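Local coordinates for protein benzoylformate Decarboxylase (Polynucleobacter necessarius, PDB 4K9Q) that binds thiamine diphosphate and magnesium and, as a benzoylformate decarboxylase of the thiamine diphosphate enzyme family, probably removes carbon dioxide from a 2-keto acid, at residues Leu43-Ser49 with Ser435-Thr441; Leu400-Pro405 with Ser431-Val436. Residue numbers count along the deposited sequence, not the author numbering.

Contact 1: residues Leu43-Ser49 with Ser435-Thr441. With TPP (thiamine diphosphate), chain D.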
loop_
_atom_site.group_PDB
_atom_site.type_symbol
_atom_site.label_atom_id
_atom_site.label_comp_id
_atom_site.label_asym_id
_atom_site.label_seq_id
_atom_site.Cartn_x
_atom_site.Cartn_y
_atom_site.Cartn_z
ATOM N N LEU A 43 -23.031 -4.650 22.019
ATOM C CA LEU A 43 -22.011 -3.694 22.434
ATOM C C LEU A 43 -20.825 -4.403 23.049
ATOM O O LEU A 43 -20.998 -5.299 23.890
ATOM C CB LEU A 43 -22.582 -2.706 23.465
ATOM C CG LEU A 43 -21.571 -1.741 24.085
ATOM C CD1 LEU A 43 -21.054 -0.729 23.046
ATOM C CD2 LEU A 43 -22.176 -1.033 25.308
ATOM N N ALA A 44 -19.621 -4.008 22.637
ATOM C CA ALA A 44 -18.436 -4.312 23.435
ATOM C C ALA A 44 -17.652 -3.024 23.709
ATOM O O ALA A 44 -17.766 -2.041 22.967
ATOM C CB ALA A 44 -17.569 -5.357 22.745
ATOM N N LEU A 45 -16.877 -3.035 24.788
ATOM C CA LEU A 45 -16.265 -1.818 25.312
ATOM C C LEU A 45 -14.979 -1.404 24.621
ATOM O O LEU A 45 -14.516 -0.284 24.827
ATOM C CB LEU A 45 -15.965 -1.972 26.808
ATOM C CG LEU A 45 -17.161 -2.197 27.740
ATOM C CD1 LEU A 45 -16.630 -2.503 29.131
ATOM C CD2 LEU A 45 -18.077 -0.977 27.747
ATOM N N GLN A 46 -14.377 -2.304 23.846
ATOM C CA GLN A 46 -13.138 -1.988 23.135
ATOM C C GLN A 46 -13.116 -2.810 21.848
ATOM O O GLN A 46 -13.686 -3.903 21.802
ATOM C CB GLN A 46 -11.917 -2.282 24.018
ATOM C CG GLN A 46 -10.663 -1.488 23.651
ATOM C CD GLN A 46 -9.701 -2.266 22.766
ATOM O OE1 GLN A 46 -9.989 -3.394 22.355
ATOM N NE2 GLN A 46 -8.544 -1.672 22.486
ATOM N N GLU A 47 -12.488 -2.281 20.798
ATOM C CA GLU A 47 -12.673 -2.836 19.466
ATOM C C GLU A 47 -12.006 -4.188 19.201
ATOM O O GLU A 47 -12.446 -4.927 18.328
ATOM C CB GLU A 47 -12.302 -1.800 18.400
ATOM C CG GLU A 47 -13.201 -0.565 18.425
ATOM C CD GLU A 47 -12.760 0.510 19.419
ATOM O OE1 GLU A 47 -11.846 0.261 20.245
ATOM O OE2 GLU A 47 -13.349 1.616 19.368
ATOM N N ALA A 48 -10.956 -4.529 19.944
ATOM C CA ALA A 48 -10.406 -5.874 19.822
ATOM C C ALA A 48 -11.491 -6.878 20.215
ATOM O O ALA A 48 -11.664 -7.908 19.556
ATOM C CB ALA A 48 -9.160 -6.042 20.696
ATOM N N SER A 49 -12.234 -6.577 21.284
ATOM C CA SER A 49 -13.306 -7.476 21.711
ATOM C C SER A 49 -14.437 -7.507 20.682
ATOM O O SER A 49 -14.999 -8.565 20.410
ATOM C CB SER A 49 -13.840 -7.097 23.094
ATOM O OG SER A 49 -12.926 -7.504 24.110
ATOM N N SER A 435 -7.791 -8.518 26.419
ATOM C CA SER A 435 -9.141 -8.128 26.037
ATOM C C SER A 435 -10.106 -8.385 27.183
ATOM O O SER A 435 -11.221 -8.845 26.980
ATOM C CB SER A 435 -9.590 -8.890 24.789
ATOM O OG SER A 435 -8.776 -8.546 23.681
ATOM N N VAL A 436 -9.644 -8.076 28.390
ATOM C CA VAL A 436 -10.406 -8.309 29.605
ATOM C C VAL A 436 -11.811 -7.681 29.531
ATOM O O VAL A 436 -12.768 -8.202 30.117
ATOM C CB VAL A 436 -9.609 -7.807 30.846
ATOM C CG1 VAL A 436 -9.492 -6.291 30.858
ATOM C CG2 VAL A 436 -10.215 -8.325 32.121
ATOM N N GLN A 437 -11.942 -6.590 28.771
ATOM C CA GLN A 437 -13.220 -5.879 28.684
ATOM C C GLN A 437 -14.335 -6.745 28.089
ATOM O O GLN A 437 -15.521 -6.463 28.294
ATOM C CB GLN A 437 -13.089 -4.585 27.864
ATOM C CG GLN A 437 -11.982 -3.659 28.347
ATOM C CD GLN A 437 -10.705 -3.849 27.562
ATOM O OE1 GLN A 437 -10.398 -4.960 27.144
ATOM N NE2 GLN A 437 -9.956 -2.767 27.354
ATOM N N GLY A 438 -13.951 -7.783 27.346
ATOM C CA GLY A 438 -14.914 -8.688 26.734
ATOM C C GLY A 438 -15.883 -9.290 27.744
ATOM O O GLY A 438 -17.016 -9.622 27.401
ATOM N N ILE A 439 -15.431 -9.447 28.985
ATOM C CA ILE A 439 -16.283 -10.001 30.040
ATOM C C ILE A 439 -17.605 -9.240 30.147
ATOM O O ILE A 439 -18.673 -9.835 30.335
ATOM C CB ILE A 439 -15.565 -9.976 31.406
ATOM C CG1 ILE A 439 -14.300 -10.840 31.350
ATOM C CG2 ILE A 439 -16.489 -10.471 32.511
ATOM C CD1 ILE A 439 -13.444 -10.726 32.602
ATOM N N TYR A 440 -17.532 -7.920 30.009
ATOM C CA TYR A 440 -18.711 -7.076 30.103
ATOM C C TYR A 440 -19.801 -7.523 29.137
ATOM O O TYR A 440 -20.974 -7.574 29.489
ATOM C CB TYR A 440 -18.337 -5.623 29.829
ATOM C CG TYR A 440 -19.484 -4.652 30.013
ATOM C CD1 TYR A 440 -19.999 -4.385 31.284
ATOM C CD2 TYR A 440 -20.049 -3.999 28.925
ATOM C CE1 TYR A 440 -21.050 -3.493 31.457
ATOM C CE2 TYR A 440 -21.094 -3.103 29.087
ATOM C CZ TYR A 440 -21.591 -2.857 30.351
ATOM O OH TYR A 440 -22.632 -1.960 30.478
ATOM N N THR A 441 -19.414 -7.839 27.908
ATOM C CA THR A 441 -20.397 -8.243 26.907
ATOM C C THR A 441 -21.027 -9.573 27.301
ATOM O O THR A 441 -22.234 -9.759 27.159
ATOM C CB THR A 441 -19.761 -8.342 25.509
ATOM O OG1 THR A 441 -19.234 -7.058 25.152
ATOM C CG2 THR A 441 -20.812 -8.749 24.478
HETATM N "N1'" TPP D . -13.792 4.163 20.030
HETATM C "C2'" TPP D . -12.575 4.826 20.023
HETATM C CM2 TPP D . -11.289 4.054 20.063
HETATM N "N3'" TPP D . -12.520 6.206 19.960
HETATM C "C4'" TPP D . -13.683 6.934 19.912
HETATM N "N4'" TPP D . -13.624 8.262 19.836
HETATM C "C5'" TPP D . -14.914 6.277 19.956
HETATM C "C6'" TPP D . -14.975 4.885 19.998
HETATM C "C7'" TPP D . -16.191 7.076 19.902
HETATM N N3 TPP D . -16.537 7.848 21.087
HETATM C C2 TPP D . -16.347 9.215 21.221
HETATM S S1 TPP D . -16.854 9.816 22.626
HETATM C C5 TPP D . -17.347 8.358 23.117
HETATM C C4 TPP D . -17.139 7.338 22.193
HETATM C CM4 TPP D . -17.498 5.886 22.387
HETATM C C6 TPP D . -17.992 8.294 24.473
HETATM C C7 TPP D . -17.100 8.696 25.637
HETATM O O7 TPP D . -17.815 8.315 26.789
HETATM P PA TPP D . -17.266 8.637 28.266
HETATM O O1A TPP D . -15.789 8.370 28.304
HETATM O O2A TPP D . -17.996 7.815 29.280
HETATM O O3A TPP D . -17.429 10.230 28.406
HETATM P PB TPP D . -18.781 11.086 28.572
HETATM O O1B TPP D . -19.148 11.562 27.204
HETATM O O2B TPP D . -18.427 12.246 29.476
HETATM O O3B TPP D . -19.887 10.248 29.128
HETATM O O HOH W 1 -17.075 -5.535 26.195
HETATM O O HOH W 2 -10.975 -5.658 24.371
#
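One loop can serve as domain joint and as part of a cofactor site when its side chains point different ways, as in residues 43-49. T441, in the m rotamer, turns its hydroxyl back to the incoming strand: T441 OG1 donates to L43 O at 2.8 Å. The same hydroxyl receives a proton from a water that also donates to Q437 O and accepts from L45 N. L45 (m, t) lies in the angle between Q437 and Y440, with L45 CG 3.6 Å from Y440 CD2, while the t rotamer of Y440 carries its ring past L43, whose CD2 approaches the ring edge; Y440 OH is hydrogen-bonded to P480 O of the second subunit. Q46 folds back as an N-cap, its OE1 accepting from A48 N at 2.8 Å. A second water lies 2.7 Å from S49 OG and near Q437 OE1 and Q46 OE1. Q437 NE2 is hydrogen-bonded to Q433 O of the second subunit. E47 makes no contact with 435-441 and instead brings OE2 to 2.7 Å from N1' of the chain D TPP. A glutamate beside N1', with the diphosphate held by another subunit, is the hallmark of the intersubunit active site of thiamine diphosphate enzymes.

Contact 2: residues Leu400-Pro405 with Ser431-Val436. With TPP (thiamine diphosphate), chain B.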
loop_
_atom_site.group_PDB
_atom_site.type_symbol
_atom_site.label_atom_id
_atom_site.label_comp_id
_atom_site.label_asym_id
_atom_site.label_seq_id
_atom_site.Cartn_x
_atom_site.Cartn_y
_atom_site.Cartn_z
ATOM N N LEU A 400 -2.683 -13.003 21.258
ATOM C CA LEU A 400 -3.411 -12.975 22.515
ATOM C C LEU A 400 -4.454 -11.859 22.535
ATOM O O LEU A 400 -4.277 -10.810 21.907
ATOM C CB LEU A 400 -2.437 -12.817 23.686
ATOM C CG LEU A 400 -1.376 -13.906 23.811
ATOM C CD1 LEU A 400 -0.501 -13.639 25.046
ATOM C CD2 LEU A 400 -2.048 -15.270 23.906
ATOM N N GLY A 401 -5.550 -12.102 23.247
ATOM C CA GLY A 401 -6.657 -11.162 23.306
ATOM C C GLY A 401 -7.831 -11.590 22.436
ATOM O O GLY A 401 -8.849 -10.909 22.379
ATOM N N TRP A 402 -7.695 -12.722 21.753
ATOM C CA TRP A 402 -8.769 -13.164 20.870
ATOM C C TRP A 402 -9.776 -14.058 21.592
ATOM O O TRP A 402 -10.985 -13.902 21.421
ATOM C CB TRP A 402 -8.206 -13.896 19.648
ATOM C CG TRP A 402 -9.271 -14.275 18.663
ATOM C CD1 TRP A 402 -9.830 -13.470 17.707
ATOM C CD2 TRP A 402 -9.916 -15.546 18.546
ATOM N NE1 TRP A 402 -10.776 -14.169 16.999
ATOM C CE2 TRP A 402 -10.849 -15.446 17.494
ATOM C CE3 TRP A 402 -9.799 -16.762 19.232
ATOM C CZ2 TRP A 402 -11.666 -16.516 17.109
ATOM C CZ3 TRP A 402 -10.608 -17.831 18.840
ATOM C CH2 TRP A 402 -11.528 -17.694 17.790
ATOM N N ASP A 403 -9.279 -14.993 22.393
ATOM C CA ASP A 403 -10.129 -16.082 22.884
ATOM C C ASP A 403 -11.162 -15.669 23.923
ATOM O O ASP A 403 -12.287 -16.178 23.927
ATOM C CB ASP A 403 -9.285 -17.261 23.379
ATOM C CG ASP A 403 -8.649 -18.032 22.226
ATOM O OD1 ASP A 403 -9.299 -18.978 21.734
ATOM O OD2 ASP A 403 -7.524 -17.673 21.797
ATOM N N LEU A 404 -10.792 -14.748 24.808
ATOM C CA LEU A 404 -11.728 -14.299 25.823
ATOM C C LEU A 404 -13.009 -13.723 25.196
ATOM O O LEU A 404 -14.102 -14.202 25.483
ATOM C CB LEU A 404 -11.063 -13.331 26.809
ATOM C CG LEU A 404 -11.919 -12.926 28.014
ATOM C CD1 LEU A 404 -11.024 -12.394 29.115
ATOM C CD2 LEU A 404 -12.976 -11.896 27.622
ATOM N N PRO A 405 -12.877 -12.713 24.322
ATOM C CA PRO A 405 -14.090 -12.255 23.632
ATOM C C PRO A 405 -14.660 -13.273 22.625
ATOM O O PRO A 405 -15.884 -13.344 22.461
ATOM C CB PRO A 405 -13.653 -10.946 22.955
ATOM C CG PRO A 405 -12.147 -11.014 22.899
ATOM C CD PRO A 405 -11.719 -11.826 24.088
ATOM N N SER A 431 -2.698 -13.729 29.351
ATOM C CA SER A 431 -3.609 -13.695 28.208
ATOM C C SER A 431 -4.924 -13.004 28.550
ATOM O O SER A 431 -5.455 -12.253 27.747
ATOM C CB SER A 431 -3.911 -15.114 27.712
ATOM O OG SER A 431 -2.777 -15.695 27.084
ATOM N N PHE A 432 -5.439 -13.277 29.746
ATOM C CA PHE A 432 -6.708 -12.723 30.233
ATOM C C PHE A 432 -6.759 -11.196 30.135
ATOM O O PHE A 432 -7.821 -10.621 29.902
ATOM C CB PHE A 432 -6.893 -13.156 31.693
ATOM C CG PHE A 432 -8.303 -13.024 32.224
ATOM C CD1 PHE A 432 -9.285 -13.943 31.872
ATOM C CD2 PHE A 432 -8.619 -12.027 33.132
ATOM C CE1 PHE A 432 -10.568 -13.841 32.396
ATOM C CE2 PHE A 432 -9.899 -11.925 33.665
ATOM C CZ PHE A 432 -10.868 -12.829 33.290
ATOM N N GLN A 433 -5.608 -10.541 30.302
ATOM C CA GLN A 433 -5.553 -9.075 30.346
ATOM C C GLN A 433 -5.777 -8.366 29.016
ATOM O O GLN A 433 -6.250 -7.234 28.996
ATOM C CB GLN A 433 -4.199 -8.607 30.893
ATOM C CG GLN A 433 -3.775 -9.286 32.186
ATOM C CD GLN A 433 -4.803 -9.107 33.276
ATOM O OE1 GLN A 433 -5.319 -8.002 33.479
ATOM N NE2 GLN A 433 -5.139 -10.198 33.967
ATOM N N TYR A 434 -5.418 -8.999 27.908
ATOM C CA TYR A 434 -5.392 -8.257 26.640
ATOM C C TYR A 434 -6.752 -7.703 26.249
ATOM O O TYR A 434 -6.859 -6.552 25.828
ATOM C CB TYR A 434 -4.808 -9.100 25.494
ATOM C CG TYR A 434 -3.315 -9.340 25.653
ATOM C CD1 TYR A 434 -2.840 -10.345 26.490
ATOM C CD2 TYR A 434 -2.388 -8.566 24.959
ATOM C CE1 TYR A 434 -1.484 -10.560 26.639
ATOM C CE2 TYR A 434 -1.026 -8.778 25.103
ATOM C CZ TYR A 434 -0.584 -9.776 25.948
ATOM O OH TYR A 434 0.755 -10.016 26.122
ATOM N N SER A 435 -7.791 -8.518 26.419
ATOM C CA SER A 435 -9.141 -8.128 26.037
ATOM C C SER A 435 -10.106 -8.385 27.183
ATOM O O SER A 435 -11.221 -8.845 26.980
ATOM C CB SER A 435 -9.590 -8.890 24.789
ATOM O OG SER A 435 -8.776 -8.546 23.681
ATOM N N VAL A 436 -9.644 -8.076 28.390
ATOM C CA VAL A 436 -10.406 -8.309 29.605
ATOM C C VAL A 436 -11.811 -7.681 29.531
ATOM O O VAL A 436 -12.768 -8.202 30.117
ATOM C CB VAL A 436 -9.609 -7.807 30.846
ATOM C CG1 VAL A 436 -9.492 -6.291 30.858
ATOM C CG2 VAL A 436 -10.215 -8.325 32.121
HETATM N "N1'" TPP B . 1.040 -9.849 22.598
HETATM C "C2'" TPP B . 0.071 -10.401 21.774
HETATM C CM2 TPP B . -1.084 -9.571 21.299
HETATM N "N3'" TPP B . 0.159 -11.718 21.362
HETATM C "C4'" TPP B . 1.212 -12.494 21.777
HETATM N "N4'" TPP B . 1.299 -13.757 21.364
HETATM C "C5'" TPP B . 2.173 -11.959 22.635
HETATM C "C6'" TPP B . 2.101 -10.626 23.037
HETATM C "C7'" TPP B . 3.330 -12.810 23.089
HETATM N N3 TPP B . 3.035 -13.868 24.046
HETATM C C2 TPP B . 2.903 -15.209 23.722
HETATM S S1 TPP B . 2.612 -16.167 24.983
HETATM C C5 TPP B . 2.654 -14.909 25.997
HETATM C C4 TPP B . 2.906 -13.684 25.386
HETATM C CM4 TPP B . 2.998 -12.351 26.086
HETATM C C6 TPP B . 2.458 -15.220 27.454
HETATM C C7 TPP B . 1.110 -15.825 27.813
HETATM O O7 TPP B . 1.059 -15.785 29.221
HETATM P PA TPP B . -0.175 -16.414 30.038
HETATM O O1A TPP B . -1.454 -16.058 29.335
HETATM O O2A TPP B . -0.171 -15.915 31.447
HETATM O O3A TPP B . 0.001 -18.001 29.855
HETATM P PB TPP B . 1.105 -18.967 30.513
HETATM O O1B TPP B . 2.187 -19.124 29.494
HETATM O O2B TPP B . 0.404 -20.281 30.771
HETATM O O3B TPP B . 1.672 -18.370 31.761
#
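A glycine with a positive phi of 103° sits where the two CA traces come closest, G401 CA 4.6 Å from Y434 CA, and a beta carbon at G401 would collide with S435 OG and with its own preceding carbonyl. The bare backbone lets S435 OG donate to G401 O at 2.7 Å. L400 lies across Y434, its CB 3.9 Å from the ring centroid and 18° off the normal, a CH-pi contact. A second CH-pi contact sets L404 CD1 4.0 Å from the centroid of the F432 ring, again over a face, and P405 CD packs on S435 CB at 3.7 Å. Both segments meet the chain B TPP, at different parts of it. L400 N donates to N3' of the aminopyrimidine at 3.1 Å, whereas S431 N and S431 OG each donate to O1A of the diphosphate at 2.6 Å. Y434 OH, hydrogen-bonded to N23 OD1 of the second subunit, comes within 3.2 Å of the thiazolium methyl carbon CM4. Apolar and CH-pi packing and one buried hydrogen bond thus join the segments, while other polar groups face the cofactor, consistent with the packed pair holding its pyrimidine and phosphate ends in a set relation.

Overall arrangement
Contacts 1 and 2 form one continuous core, their centres 9 Å apart, with contact 2 nested in the chain loop that contact 1 closes. They share S435 and V436, between helices 429-434 and 438-445. I439 CD1 packs 3.4 Å from F432 CZ, and S49 CA lies 3.7 Å from P405 CB, so the N-terminal domain rests on helix 403-417 as well. Yet the two contacts serve different cofactors: residues 43-49 face the chain D TPP, whereas 400-405 and 431-436 bind the chain B TPP. The second subunit reciprocates, its L45 and N23 reaching Y434 beside the chain B TPP. The two contacts therefore span two active sites shared by a pair of subunits within the tetramer.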